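Local coordinates for putative modulator of DNA gyrase (Bacteroides thetaiotaomicron, PDB 1VPB), which is of uncertain function but is probably a metallopeptidase of the PmbA/TldD family, at residues Ser68-Ile80 against Ile98-Leu112. Residues are numbered along the deposited sequence; the frame is centred on the assembly and turned at random.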
# COMPACT_ATOMS: atom_id res chain seq x y z
N SER A 68 -6.04 20.70 2.40
CA SER A 68 -6.43 19.80 3.53
C SER A 68 -6.75 20.70 4.68
O SER A 68 -6.07 21.68 4.92
CB SER A 68 -5.27 18.88 3.89
OG SER A 68 -5.18 17.94 2.85
N LEU A 69 -7.83 20.39 5.42
CA LEU A 69 -8.12 21.19 6.63
C LEU A 69 -8.34 20.28 7.81
O LEU A 69 -8.90 19.19 7.67
CB LEU A 69 -9.41 22.02 6.42
CG LEU A 69 -9.39 23.16 5.41
CD1 LEU A 69 -9.70 22.64 4.04
CD2 LEU A 69 -10.36 24.21 5.75
N SER A 70 -7.93 20.75 9.00
CA SER A 70 -8.24 20.11 10.27
C SER A 70 -9.24 21.08 10.88
O SER A 70 -8.99 22.27 10.97
CB SER A 70 -7.07 20.01 11.20
OG SER A 70 -6.04 19.16 10.65
N LEU A 71 -10.40 20.55 11.25
CA LEU A 71 -11.52 21.34 11.73
C LEU A 71 -11.82 21.08 13.22
O LEU A 71 -11.99 19.97 13.65
CB LEU A 71 -12.78 21.00 10.90
CG LEU A 71 -12.66 21.00 9.37
CD1 LEU A 71 -13.96 20.50 8.81
CD2 LEU A 71 -12.37 22.38 8.88
N TYR A 72 -11.75 22.15 14.05
CA TYR A 72 -12.00 22.10 15.49
C TYR A 72 -13.38 22.77 15.72
O TYR A 72 -13.52 23.99 15.53
CB TYR A 72 -10.92 22.85 16.26
CG TYR A 72 -9.55 22.21 16.15
CD1 TYR A 72 -8.82 22.35 14.99
CD2 TYR A 72 -9.01 21.48 17.22
CE1 TYR A 72 -7.53 21.74 14.88
CE2 TYR A 72 -7.78 20.88 17.13
CZ TYR A 72 -7.04 21.02 15.94
OH TYR A 72 -5.78 20.41 15.89
N VAL A 73 -14.36 21.95 15.95
CA VAL A 73 -15.77 22.35 15.88
C VAL A 73 -16.46 21.88 17.14
O VAL A 73 -16.78 20.68 17.38
CB VAL A 73 -16.53 21.73 14.66
CG1 VAL A 73 -17.99 22.22 14.65
CG2 VAL A 73 -15.81 21.99 13.35
N ASP A 74 -16.70 22.83 18.03
CA ASP A 74 -17.43 22.45 19.23
C ASP A 74 -16.86 21.33 20.03
O ASP A 74 -17.56 20.50 20.60
CB ASP A 74 -18.93 22.25 18.91
CG ASP A 74 -19.60 23.47 18.32
OD1 ASP A 74 -18.99 24.60 18.14
OD2 ASP A 74 -20.78 23.36 17.89
N GLY A 75 -15.53 21.28 20.10
CA GLY A 75 -14.87 20.26 20.86
C GLY A 75 -14.52 19.02 20.06
O GLY A 75 -13.77 18.17 20.52
N ARG A 76 -15.11 18.89 18.88
CA ARG A 76 -14.88 17.79 17.97
C ARG A 76 -13.70 18.14 17.05
O ARG A 76 -13.38 19.31 16.80
CB ARG A 76 -16.11 17.48 17.15
CG ARG A 76 -17.21 16.85 17.93
CD ARG A 76 -18.01 17.81 18.82
NE ARG A 76 -19.23 17.23 19.25
CZ ARG A 76 -20.22 17.85 19.94
NH1 ARG A 76 -20.07 19.12 20.26
NH2 ARG A 76 -21.37 17.24 20.18
N TYR A 77 -13.18 17.11 16.38
CA TYR A 77 -12.02 17.27 15.48
C TYR A 77 -12.20 16.38 14.26
O TYR A 77 -12.44 15.18 14.41
CB TYR A 77 -10.78 16.83 16.26
CG TYR A 77 -9.51 16.77 15.43
CD1 TYR A 77 -8.78 17.90 15.18
CD2 TYR A 77 -9.10 15.56 14.89
CE1 TYR A 77 -7.61 17.84 14.40
CE2 TYR A 77 -7.92 15.49 14.12
CZ TYR A 77 -7.22 16.62 13.88
OH TYR A 77 -6.03 16.57 13.12
N GLY A 78 -12.13 17.00 13.08
CA GLY A 78 -12.41 16.36 11.79
C GLY A 78 -11.36 16.74 10.77
O GLY A 78 -10.82 17.81 10.80
N SER A 79 -11.16 15.85 9.79
CA SER A 79 -10.22 16.08 8.71
C SER A 79 -10.85 15.96 7.34
O SER A 79 -11.60 14.99 7.06
CB SER A 79 -9.09 15.02 8.83
OG SER A 79 -8.50 15.06 10.11
N ILE A 80 -10.65 16.97 6.50
CA ILE A 80 -11.15 16.93 5.16
C ILE A 80 -10.04 17.31 4.15
O ILE A 80 -9.08 18.02 4.48
CB ILE A 80 -12.34 17.83 4.94
CG1 ILE A 80 -12.00 19.32 5.06
CG2 ILE A 80 -13.48 17.52 5.98
CD1 ILE A 80 -13.19 20.23 4.97
N ILE A 98 -17.55 20.75 8.42
CA ILE A 98 -17.76 21.33 9.75
C ILE A 98 -18.98 20.68 10.42
O ILE A 98 -18.92 20.22 11.55
CB ILE A 98 -17.92 22.87 9.64
CG1 ILE A 98 -16.60 23.52 9.27
CG2 ILE A 98 -18.43 23.44 10.93
CD1 ILE A 98 -16.66 25.00 8.93
N ASP A 99 -20.07 20.61 9.66
CA ASP A 99 -21.32 20.11 10.20
C ASP A 99 -21.24 18.61 10.50
O ASP A 99 -21.72 18.15 11.51
CB ASP A 99 -22.43 20.45 9.28
CG ASP A 99 -22.78 21.94 9.29
OD1 ASP A 99 -22.50 22.70 10.26
OD2 ASP A 99 -23.39 22.41 8.32
N SER A 100 -20.49 17.88 9.67
CA SER A 100 -20.25 16.47 9.88
C SER A 100 -19.37 16.21 11.12
O SER A 100 -19.63 15.29 11.90
CB SER A 100 -19.59 15.89 8.65
OG SER A 100 -20.50 15.90 7.59
N THR A 101 -18.37 17.03 11.28
CA THR A 101 -17.42 16.92 12.40
C THR A 101 -18.16 17.10 13.70
O THR A 101 -17.91 16.40 14.68
CB THR A 101 -16.32 17.97 12.28
OG1 THR A 101 -15.46 17.69 11.16
CG2 THR A 101 -15.42 18.11 13.49
N ARG A 102 -19.12 18.02 13.71
CA ARG A 102 -19.86 18.27 14.95
C ARG A 102 -20.64 17.07 15.48
O ARG A 102 -21.05 17.00 16.65
CB ARG A 102 -20.79 19.47 14.74
CG ARG A 102 -21.32 20.06 16.03
CD ARG A 102 -22.28 21.25 15.88
NE ARG A 102 -21.63 22.46 15.37
CZ ARG A 102 -21.70 22.91 14.12
NH1 ARG A 102 -22.34 22.26 13.17
NH2 ARG A 102 -21.08 23.99 13.81
N TYR A 103 -20.98 16.13 14.59
CA TYR A 103 -21.67 14.93 15.00
C TYR A 103 -20.81 13.89 15.75
O TYR A 103 -21.36 12.94 16.42
CB TYR A 103 -22.34 14.24 13.83
CG TYR A 103 -23.35 15.12 13.11
CD1 TYR A 103 -24.47 15.62 13.78
CD2 TYR A 103 -23.22 15.35 11.80
CE1 TYR A 103 -25.41 16.42 13.07
CE2 TYR A 103 -24.15 16.12 11.10
CZ TYR A 103 -25.22 16.65 11.74
OH TYR A 103 -26.13 17.39 10.95
N LEU A 104 -19.51 14.07 15.68
CA LEU A 104 -18.57 13.21 16.43
C LEU A 104 -18.74 13.43 17.93
O LEU A 104 -19.31 14.44 18.37
CB LEU A 104 -17.14 13.55 16.06
CG LEU A 104 -16.74 13.31 14.62
CD1 LEU A 104 -15.35 13.80 14.36
CD2 LEU A 104 -16.93 11.90 14.17
N ALA A 105 -18.22 12.52 18.73
CA ALA A 105 -18.03 12.80 20.15
C ALA A 105 -16.94 13.76 20.32
O ALA A 105 -15.94 13.71 19.63
CB ALA A 105 -17.73 11.52 20.92
N LYS A 106 -17.10 14.69 21.25
CA LYS A 106 -16.03 15.64 21.45
C LYS A 106 -14.76 14.97 22.01
O LYS A 106 -14.81 13.94 22.68
CB LYS A 106 -16.50 16.81 22.34
CG LYS A 106 -16.74 16.48 23.71
CD LYS A 106 -17.39 17.70 24.47
CE LYS A 106 -17.31 17.34 25.96
NZ LYS A 106 -17.93 18.37 26.83
N ASP A 107 -13.65 15.57 21.61
CA ASP A 107 -12.34 15.17 22.14
C ASP A 107 -11.58 16.37 22.64
O ASP A 107 -11.04 17.13 21.86
CB ASP A 107 -11.55 14.51 21.05
CG ASP A 107 -10.29 13.84 21.58
OD1 ASP A 107 -9.81 14.24 22.66
OD2 ASP A 107 -9.79 12.91 20.96
N GLU A 108 -11.60 16.56 23.96
CA GLU A 108 -11.11 17.81 24.51
C GLU A 108 -9.61 17.92 24.51
O GLU A 108 -9.03 18.99 24.79
CB GLU A 108 -11.65 17.98 25.91
CG GLU A 108 -13.15 18.27 25.91
CD GLU A 108 -13.69 18.65 27.27
OE1 GLU A 108 -13.33 19.72 27.79
OE2 GLU A 108 -14.45 17.85 27.82
N ALA A 109 -8.99 16.80 24.23
CA ALA A 109 -7.50 16.81 24.09
C ALA A 109 -7.04 17.31 22.72
O ALA A 109 -5.82 17.59 22.58
CB ALA A 109 -6.95 15.45 24.37
N ARG A 110 -7.95 17.43 21.73
CA ARG A 110 -7.62 17.96 20.41
C ARG A 110 -7.64 19.47 20.55
O ARG A 110 -8.66 20.14 20.45
CB ARG A 110 -8.61 17.47 19.29
CG ARG A 110 -8.48 16.03 18.94
CD ARG A 110 -7.27 15.73 18.11
NE ARG A 110 -7.24 14.35 17.75
CZ ARG A 110 -6.17 13.74 17.24
NH1 ARG A 110 -5.05 14.38 17.03
NH2 ARG A 110 -6.25 12.46 16.96
N VAL A 111 -6.44 20.02 20.80
CA VAL A 111 -6.24 21.43 20.94
C VAL A 111 -5.08 21.89 20.06
O VAL A 111 -4.30 21.10 19.60
CB VAL A 111 -5.95 21.83 22.41
CG1 VAL A 111 -7.15 21.50 23.29
CG2 VAL A 111 -4.67 21.18 22.88
N LEU A 112 -5.04 23.18 19.79
CA LEU A 112 -3.90 23.74 19.06
C LEU A 112 -2.74 23.85 20.04
O LEU A 112 -2.92 23.94 21.26
CB LEU A 112 -4.25 25.12 18.49
CG LEU A 112 -5.30 25.19 17.34
CD1 LEU A 112 -5.36 26.56 16.71
CD2 LEU A 112 -5.04 24.21 16.33
O HOH W 1 -5.23 18.86 17.92
O HOH W 2 -19.66 25.70 15.75
O HOH W 3 -22.05 14.60 19.21
O HOH W 4 -13.89 14.72 17.82
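The beta hairpin that joins strands 58-73 and 76-82 through a type I' turn, Val73 to Arg76, is wrapped at its tip by the end of helix 87-101 and the loop after it. Arg76, bent at chi2 (77°), reaches into that loop: its NE donates to Leu104 O at 2.9 Å, nearly straight (167°) and in the guanidinium plane, while Arg102 O lies over one face and NH1 returns to Asp74 O of its own turn. With an alanine here, Leu104 O would probably lose its NE donor and Asp74 O its NH1. On the helix side, Arg102 NE meets Asp74 OD2 at 2.8 Å from above the carboxylate plane, and NH1 holds Asp99 OD1, a salt-bridge network. Val73 packs CG2 against Ile98 CG2 and Thr101 CG2, and CG1 against one face of the Arg102 guanidinium. Thr101 OG1, bonded to Gly97 O, sits 3.4 Å from Gly78 CA, where a CB would clash. Asp107 N donates a hydrogen bond to Gly75 O (2.8 Å). On the hairpin's other face, Leu112 CD2 touches the Tyr72 ring off-centre, and the guanidinium of Arg110 stacks on Tyr77, planes 15° apart, with Arg110 CD 3.8 Å from the ring centroid.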